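Local structure of endonuclease V (Bacillus subtilis, 3GA2) at residues F17-Q21 / V87-F93; K149-C153 / I168-G172. The protein probably repairs deaminated bases in DNA, nicking the strand at the second phosphodiester bond 3' to a deoxyinosine in a magnesium-dependent reaction. The protein carries 1 engineered substitution. All blocks are in the same frame, centred on the assembly; numbering follows the deposited sequence.

Interaction 1 of 2, residues F17-Q21 / V87-F93; sequences FLQVQ and VSGFLAF
Phe17 reaches off helix 14-25 into a pocket made by Phe90, Phe93 and Val87, and each of the three meets a different part of it. Against Phe90 its ring makes an offset stack, the centroids 4.8 Å apart and the planes tilted by 26°. The offset brings the methylene over the face of Phe90, displaced toward its CD2-CE2 side: Phe17 CB stands 3.4 Å from the Phe90 centroid, a CH-pi contact. Phe93 is met the other way. Here the Phe17 ring turns its edge, with CD2 leading at 3.5 Å from Phe93 CG, and the two planes are nearly perpendicular at 83° in a T-shaped pair. Val87 then lays CG2 over a face of the Phe17 ring, nearest CE1 at 3.5 Å. Phe17 points CG away from its own carbonyl carbon (chi1 -61°), which carries the ring over to the 87-93 loop.

The neighbouring helix residues fill in the rims. Leu18 CD2 comes up to the edge of Phe90 beside CZ, while Val20 CG1 lies at the edge of Phe93, 3.8 Å from CE2. Gln21 runs out as an extended chain between these two rings, its amide plane tilted against the Phe93 ring and NE2 near the edges of both. That NE2 donates to a water at 3.0 Å, and the same water donates to Gly89 O, so a single solvent molecule ties the buried amide to the loop backbone. Beyond the contact, the Phe93 ring also pairs edge-to-face with His131 of helix 128-136. Together Phe17, Phe90 and Phe93 form an aromatic cluster, partly buried, by which helix 14-25 packs on the loop between strand 72-81 and helix 96-105.

Interaction 2 of 2, residues K149-C153 / I168-G172; sequences KIKGC and IIIDG
A type I' beta turn, Ile150 to Cys153, packs here against the end of strand 165-170, with Ile170 as the side chain that all three of its contacting turn residues touch. The turn is closed by the bond from Cys153 N to Ile150 O, 2.9 Å. Ile170 spreads its branches over it: CD1 presses on Ile150 CB at a tight 3.5 Å, CG1 lies against Cys153 CB, and CG2 meets Lys151 CB. With CG2 anti to the backbone N and CG1 anti to the carbonyl carbon (chi1 -58°), the two branches straddle the Cys153 sulfur, CG2 going on to Lys151 and the CG1 branch to Ile150. Strand 165-170 is an outermost strand of the mixed sheet, paired with 173-179, and Tyr175 on that neighbour touches both Ile150 and Ile170. An alanine at Ile170 would probably open a gap beneath the turn, leaving Ile150 CB and the Cys153 side chain without their apolar partner on the strand. Nearer the solvent, Lys151 bends at chi2 and chi4 to cross Asp171 at about a right angle, and its NZ makes a long salt bridge of 3.7 Å to Asp171 OD2.

In the fold
The two contacts follow one another along the chain, interaction 1 closing before interaction 2 opens. Their centres lie about 20 Å apart, and with about 11 Å between nearest atoms they do not touch. Interaction 1 joins helix 14-25 to the loop that leaves strand 72-81, one outermost strand of the mixed sheet; interaction 2 sits at the end of strand 165-170, the outermost strand at the other side. Both lie away from the predicted magnesium ligands Asp46 and Asp116, which belong to strands 41-52 and 113-116, adjacent in the middle of that sheet. Both contacts therefore belong to the packing of loops at the periphery of this RNase H-clan fold, not to the predicted metal site.

Interaction 1 of 2, residues F17-Q21 / V87-F93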
ATOM      1  N   PHE A  17       8.606  18.264  -3.237  1.00 25.21           N
ATOM      2  CA  PHE A  17       8.273  16.909  -2.817  1.00 25.59           C
ATOM      3  C   PHE A  17       9.062  16.479  -1.578  1.00 28.71           C
ATOM      4  O   PHE A  17       8.505  15.873  -0.660  1.00 26.24           O
ATOM      5  CB  PHE A  17       8.518  15.919  -3.959  1.00 22.53           C
ATOM      6  CG  PHE A  17       7.679  16.179  -5.181  1.00 34.91           C
ATOM      7  CD1 PHE A  17       8.113  17.065  -6.164  1.00 37.07           C
ATOM      8  CD2 PHE A  17       6.442  15.559  -5.335  1.00 39.12           C
ATOM      9  CE1 PHE A  17       7.325  17.331  -7.284  1.00 42.49           C
ATOM     10  CE2 PHE A  17       5.645  15.816  -6.451  1.00 45.34           C
ATOM     11  CZ  PHE A  17       6.088  16.705  -7.429  1.00 44.39           C
ATOM     12  N   LEU A  18      10.355  16.790  -1.546  1.00 26.31           N
ATOM     13  CA  LEU A  18      11.185  16.421  -0.403  1.00 27.66           C
ATOM     14  C   LEU A  18      10.732  17.096   0.879  1.00 25.18           C
ATOM     15  O   LEU A  18      10.784  16.502   1.958  1.00 19.95           O
ATOM     16  CB  LEU A  18      12.657  16.769  -0.650  1.00 32.57           C
ATOM     17  CG  LEU A  18      13.545  15.699  -1.282  1.00 33.16           C
ATOM     18  CD1 LEU A  18      13.452  14.412  -0.463  1.00 36.46           C
ATOM     19  CD2 LEU A  18      13.118  15.452  -2.704  1.00 39.68           C
ATOM     20  N   GLN A  19      10.290  18.342   0.764  1.00 30.65           N
ATOM     21  CA  GLN A  19       9.844  19.088   1.931  1.00 26.49           C
ATOM     22  C   GLN A  19       8.600  18.449   2.533  1.00 25.27           C
ATOM     23  O   GLN A  19       8.469  18.358   3.752  1.00 22.35           O
ATOM     24  CB  GLN A  19       9.555  20.541   1.552  1.00 28.34           C
ATOM     25  CG  GLN A  19       9.481  21.466   2.753  1.00 42.54           C
ATOM     26  CD  GLN A  19      10.833  21.655   3.425  1.00 49.89           C
ATOM     27  OE1 GLN A  19      10.922  22.199   4.525  1.00 54.55           O
ATOM     28  NE2 GLN A  19      11.896  21.212   2.757  1.00 54.09           N
ATOM     29  N   VAL A  20       7.681  18.013   1.676  1.00 28.49           N
ATOM     30  CA  VAL A  20       6.455  17.372   2.141  1.00 27.22           C
ATOM     31  C   VAL A  20       6.803  16.053   2.833  1.00 17.38           C
ATOM     32  O   VAL A  20       6.316  15.779   3.922  1.00 16.73           O
ATOM     33  CB  VAL A  20       5.479  17.093   0.968  1.00 31.60           C
ATOM     34  CG1 VAL A  20       4.240  16.362   1.475  1.00 31.34           C
ATOM     35  CG2 VAL A  20       5.071  18.405   0.308  1.00 29.18           C
ATOM     36  N   GLN A  21       7.655  15.246   2.203  1.00 20.96           N
ATOM     37  CA  GLN A  21       8.041  13.967   2.786  1.00 21.95           C
ATOM     38  C   GLN A  21       8.711  14.143   4.139  1.00 25.84           C
ATOM     39  O   GLN A  21       8.362  13.472   5.111  1.00 24.58           O
ATOM     40  CB  GLN A  21       8.998  13.203   1.869  1.00 17.96           C
ATOM     41  CG  GLN A  21       8.405  12.789   0.541  1.00 17.70           C
ATOM     42  CD  GLN A  21       9.306  11.838  -0.222  1.00 21.83           C
ATOM     43  OE1 GLN A  21      10.535  11.964  -0.191  1.00 28.31           O
ATOM     44  NE2 GLN A  21       8.700  10.890  -0.928  1.00 16.36           N
ATOM     45  N   VAL A  87       9.172  15.206 -12.228  1.00 53.71           N
ATOM     46  CA  VAL A  87      10.291  14.878 -11.353  1.00 53.77           C
ATOM     47  C   VAL A  87      10.350  13.357 -11.250  1.00 55.15           C
ATOM     48  O   VAL A  87       9.473  12.667 -11.770  1.00 62.05           O
ATOM     49  CB  VAL A  87      10.094  15.473  -9.942  1.00 54.54           C
ATOM     50  CG1 VAL A  87      10.010  16.991 -10.024  1.00 48.14           C
ATOM     51  CG2 VAL A  87       8.830  14.910  -9.313  1.00 59.30           C
ATOM     52  N   SER A  88      11.376  12.830 -10.590  1.00 53.51           N
ATOM     53  CA  SER A  88      11.511  11.380 -10.443  1.00 43.66           C
ATOM     54  C   SER A  88      11.706  10.945  -8.998  1.00 37.75           C
ATOM     55  O   SER A  88      12.407  11.603  -8.232  1.00 33.27           O
ATOM     56  CB  SER A  88      12.686  10.867 -11.280  1.00 50.80           C
ATOM     57  OG  SER A  88      12.372  10.870 -12.662  1.00 53.91           O
ATOM     58  N   GLY A  89      11.080   9.830  -8.637  1.00 30.80           N
ATOM     59  CA  GLY A  89      11.210   9.314  -7.289  1.00 32.86           C
ATOM     60  C   GLY A  89      10.064   9.656  -6.358  1.00 31.23           C
ATOM     61  O   GLY A  89      10.204   9.531  -5.142  1.00 31.72           O
ATOM     62  N   PHE A  90       8.931  10.088  -6.908  1.00 26.51           N
ATOM     63  CA  PHE A  90       7.788  10.433  -6.071  1.00 24.10           C
ATOM     64  C   PHE A  90       6.475   9.882  -6.599  1.00 17.91           C
ATOM     65  O   PHE A  90       5.505  10.616  -6.753  1.00 28.07           O
ATOM     66  CB  PHE A  90       7.682  11.948  -5.918  1.00 17.50           C
ATOM     67  CG  PHE A  90       8.971  12.605  -5.546  1.00 29.33           C
ATOM     68  CD1 PHE A  90       9.816  13.105  -6.532  1.00 32.15           C
ATOM     69  CD2 PHE A  90       9.355  12.707  -4.213  1.00 28.32           C
ATOM     70  CE1 PHE A  90      11.029  13.697  -6.197  1.00 30.78           C
ATOM     71  CE2 PHE A  90      10.568  13.297  -3.866  1.00 27.25           C
ATOM     72  CZ  PHE A  90      11.408  13.795  -4.862  1.00 32.78           C
ATOM     73  N   LEU A  91       6.449   8.581  -6.863  1.00 22.97           N
ATOM     74  CA  LEU A  91       5.254   7.925  -7.371  1.00 24.13           C
ATOM     75  C   LEU A  91       4.039   8.168  -6.480  1.00 23.29           C
ATOM     76  O   LEU A  91       2.953   8.473  -6.971  1.00 21.95           O
ATOM     77  CB  LEU A  91       5.498   6.424  -7.488  1.00 26.27           C
ATOM     78  CG  LEU A  91       4.328   5.599  -8.022  1.00 32.71           C
ATOM     79  CD1 LEU A  91       3.971   6.064  -9.432  1.00 28.84           C
ATOM     80  CD2 LEU A  91       4.704   4.124  -8.018  1.00 32.00           C
ATOM     81  N   ALA A  92       4.228   8.031  -5.172  1.00 21.17           N
ATOM     82  CA  ALA A  92       3.145   8.217  -4.216  1.00 20.71           C
ATOM     83  C   ALA A  92       2.364   9.510  -4.429  1.00 26.19           C
ATOM     84  O   ALA A  92       1.140   9.533  -4.280  1.00 14.05           O
ATOM     85  CB  ALA A  92       3.687   8.171  -2.798  1.00 20.25           C
ATOM     86  N   PHE A  93       3.064  10.589  -4.773  1.00 26.72           N
ATOM     87  CA  PHE A  93       2.390  11.867  -4.985  1.00 24.39           C
ATOM     88  C   PHE A  93       1.420  11.835  -6.160  1.00 22.37           C
ATOM     89  O   PHE A  93       0.358  12.456  -6.109  1.00 22.11           O
ATOM     90  CB  PHE A  93       3.403  13.000  -5.189  1.00 20.63           C
ATOM     91  CG  PHE A  93       4.152  13.375  -3.940  1.00 21.19           C
ATOM     92  CD1 PHE A  93       5.223  12.604  -3.498  1.00 15.78           C
ATOM     93  CD2 PHE A  93       3.782  14.495  -3.201  1.00 19.44           C
ATOM     94  CE1 PHE A  93       5.916  12.946  -2.337  1.00 18.22           C
ATOM     95  CE2 PHE A  93       4.469  14.843  -2.041  1.00 18.14           C
ATOM     96  CZ  PHE A  93       5.538  14.068  -1.607  1.00 16.88           C
TER
HETATM   97  O   HOH W   1      10.864   9.648  -2.560  1.00 28.39           O

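Interaction 2 of 2, residues K149-C153 / I168-G172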
ATOM      1  N   LYS A 149      15.873  -2.013  -3.124  1.00 17.99           N
ATOM      2  CA  LYS A 149      17.193  -2.043  -2.499  1.00 20.36           C
ATOM      3  C   LYS A 149      17.653  -0.652  -2.045  1.00 22.14           C
ATOM      4  O   LYS A 149      17.866   0.245  -2.859  1.00 14.59           O
ATOM      5  CB  LYS A 149      18.211  -2.653  -3.469  1.00 13.93           C
ATOM      6  CG  LYS A 149      19.520  -3.050  -2.814  1.00 15.00           C
ATOM      7  CD  LYS A 149      20.451  -3.724  -3.805  1.00 17.50           C
ATOM      8  CE  LYS A 149      21.791  -4.040  -3.168  1.00 21.20           C
ATOM      9  NZ  LYS A 149      22.787  -4.443  -4.186  1.00 26.81           N
ATOM     10  N   ILE A 150      17.817  -0.490  -0.734  1.00 18.88           N
ATOM     11  CA  ILE A 150      18.208   0.790  -0.143  1.00 17.76           C
ATOM     12  C   ILE A 150      19.601   0.783   0.495  1.00 17.83           C
ATOM     13  O   ILE A 150      19.958  -0.150   1.215  1.00 18.67           O
ATOM     14  CB  ILE A 150      17.186   1.199   0.943  1.00 21.66           C
ATOM     15  CG1 ILE A 150      15.765   1.130   0.369  1.00 18.48           C
ATOM     16  CG2 ILE A 150      17.492   2.608   1.460  1.00 23.93           C
ATOM     17  CD1 ILE A 150      14.657   1.224   1.426  1.00 15.09           C
ATOM     18  N   LYS A 151      20.384   1.827   0.238  1.00 19.89           N
ATOM     19  CA  LYS A 151      21.722   1.924   0.824  1.00 24.52           C
ATOM     20  C   LYS A 151      22.604   0.759   0.394  1.00 25.40           C
ATOM     21  O   LYS A 151      23.600   0.454   1.053  1.00 29.03           O
ATOM     22  CB  LYS A 151      21.621   1.912   2.352  1.00 28.80           C
ATOM     23  CG  LYS A 151      21.977   3.209   3.050  1.00 41.74           C
ATOM     24  CD  LYS A 151      20.991   4.313   2.738  1.00 41.91           C
ATOM     25  CE  LYS A 151      21.073   5.408   3.791  1.00 43.70           C
ATOM     26  NZ  LYS A 151      22.478   5.860   4.017  1.00 49.59           N
ATOM     27  N   GLY A 152      22.232   0.098  -0.697  1.00 19.82           N
ATOM     28  CA  GLY A 152      23.012  -1.029  -1.169  1.00 21.29           C
ATOM     29  C   GLY A 152      22.849  -2.238  -0.268  1.00 24.59           C
ATOM     30  O   GLY A 152      23.686  -3.141  -0.258  1.00 27.50           O
ATOM     31  N   CYS A 153      21.760  -2.261   0.492  1.00 24.86           N
ATOM     32  CA  CYS A 153      21.492  -3.362   1.408  1.00 20.64           C
ATOM     33  C   CYS A 153      20.602  -4.425   0.783  1.00 21.00           C
ATOM     34  O   CYS A 153      19.560  -4.119   0.209  1.00 17.22           O
ATOM     35  CB  CYS A 153      20.838  -2.827   2.682  1.00 20.44           C
ATOM     36  SG  CYS A 153      21.932  -1.766   3.657  1.00 32.57           S
ATOM     37  N   ILE A 168      14.623  -6.765   7.294  1.00 10.99           N
ATOM     38  CA  ILE A 168      15.458  -6.023   6.367  1.00  6.47           C
ATOM     39  C   ILE A 168      15.990  -4.875   7.208  1.00  6.15           C
ATOM     40  O   ILE A 168      15.244  -3.968   7.565  1.00  9.28           O
ATOM     41  CB  ILE A 168      14.627  -5.478   5.210  1.00  8.40           C
ATOM     42  CG1 ILE A 168      13.962  -6.642   4.479  1.00  2.17           C
ATOM     43  CG2 ILE A 168      15.510  -4.663   4.265  1.00 10.08           C
ATOM     44  CD1 ILE A 168      12.848  -6.222   3.540  1.00  1.63           C
ATOM     45  N   ILE A 169      17.274  -4.931   7.542  1.00  8.97           N
ATOM     46  CA  ILE A 169      17.876  -3.910   8.379  1.00 13.67           C
ATOM     47  C   ILE A 169      18.875  -3.041   7.622  1.00 18.23           C
ATOM     48  O   ILE A 169      19.721  -3.540   6.878  1.00 21.74           O
ATOM     49  CB  ILE A 169      18.551  -4.558   9.610  1.00 12.55           C
ATOM     50  CG1 ILE A 169      17.559  -5.512  10.295  1.00 17.91           C
ATOM     51  CG2 ILE A 169      18.989  -3.477  10.596  1.00 20.71           C
ATOM     52  CD1 ILE A 169      18.088  -6.189  11.549  1.00  9.99           C
ATOM     53  N   ILE A 170      18.755  -1.729   7.813  1.00  9.60           N
ATOM     54  CA  ILE A 170      19.617  -0.748   7.164  1.00 12.59           C
ATOM     55  C   ILE A 170      20.032   0.265   8.226  1.00 11.93           C
ATOM     56  O   ILE A 170      19.183   0.846   8.901  1.00 13.08           O
ATOM     57  CB  ILE A 170      18.853  -0.038   6.023  1.00 17.56           C
ATOM     58  CG1 ILE A 170      18.369  -1.080   5.008  1.00 18.34           C
ATOM     59  CG2 ILE A 170      19.742   0.975   5.331  1.00 22.54           C
ATOM     60  CD1 ILE A 170      17.506  -0.512   3.929  1.00 27.52           C
ATOM     61  N   ASP A 171      21.337   0.467   8.383  1.00 12.22           N
ATOM     62  CA  ASP A 171      21.851   1.400   9.391  1.00 16.69           C
ATOM     63  C   ASP A 171      21.372   1.017  10.788  1.00 10.92           C
ATOM     64  O   ASP A 171      21.151   1.884  11.634  1.00 15.00           O
ATOM     65  CB  ASP A 171      21.409   2.841   9.100  1.00 14.65           C
ATOM     66  CG  ASP A 171      22.016   3.394   7.825  1.00 23.84           C
ATOM     67  OD1 ASP A 171      23.215   3.138   7.576  1.00 22.07           O
ATOM     68  OD2 ASP A 171      21.298   4.102   7.087  1.00 21.92           O
ATOM     69  N   GLY A 172      21.196  -0.277  11.032  1.00 10.93           N
ATOM     70  CA  GLY A 172      20.757  -0.717  12.348  1.00 11.88           C
ATOM     71  C   GLY A 172      19.283  -0.479  12.620  1.00 14.83           C
ATOM     72  O   GLY A 172      18.840  -0.565  13.762  1.00 11.83           O
TER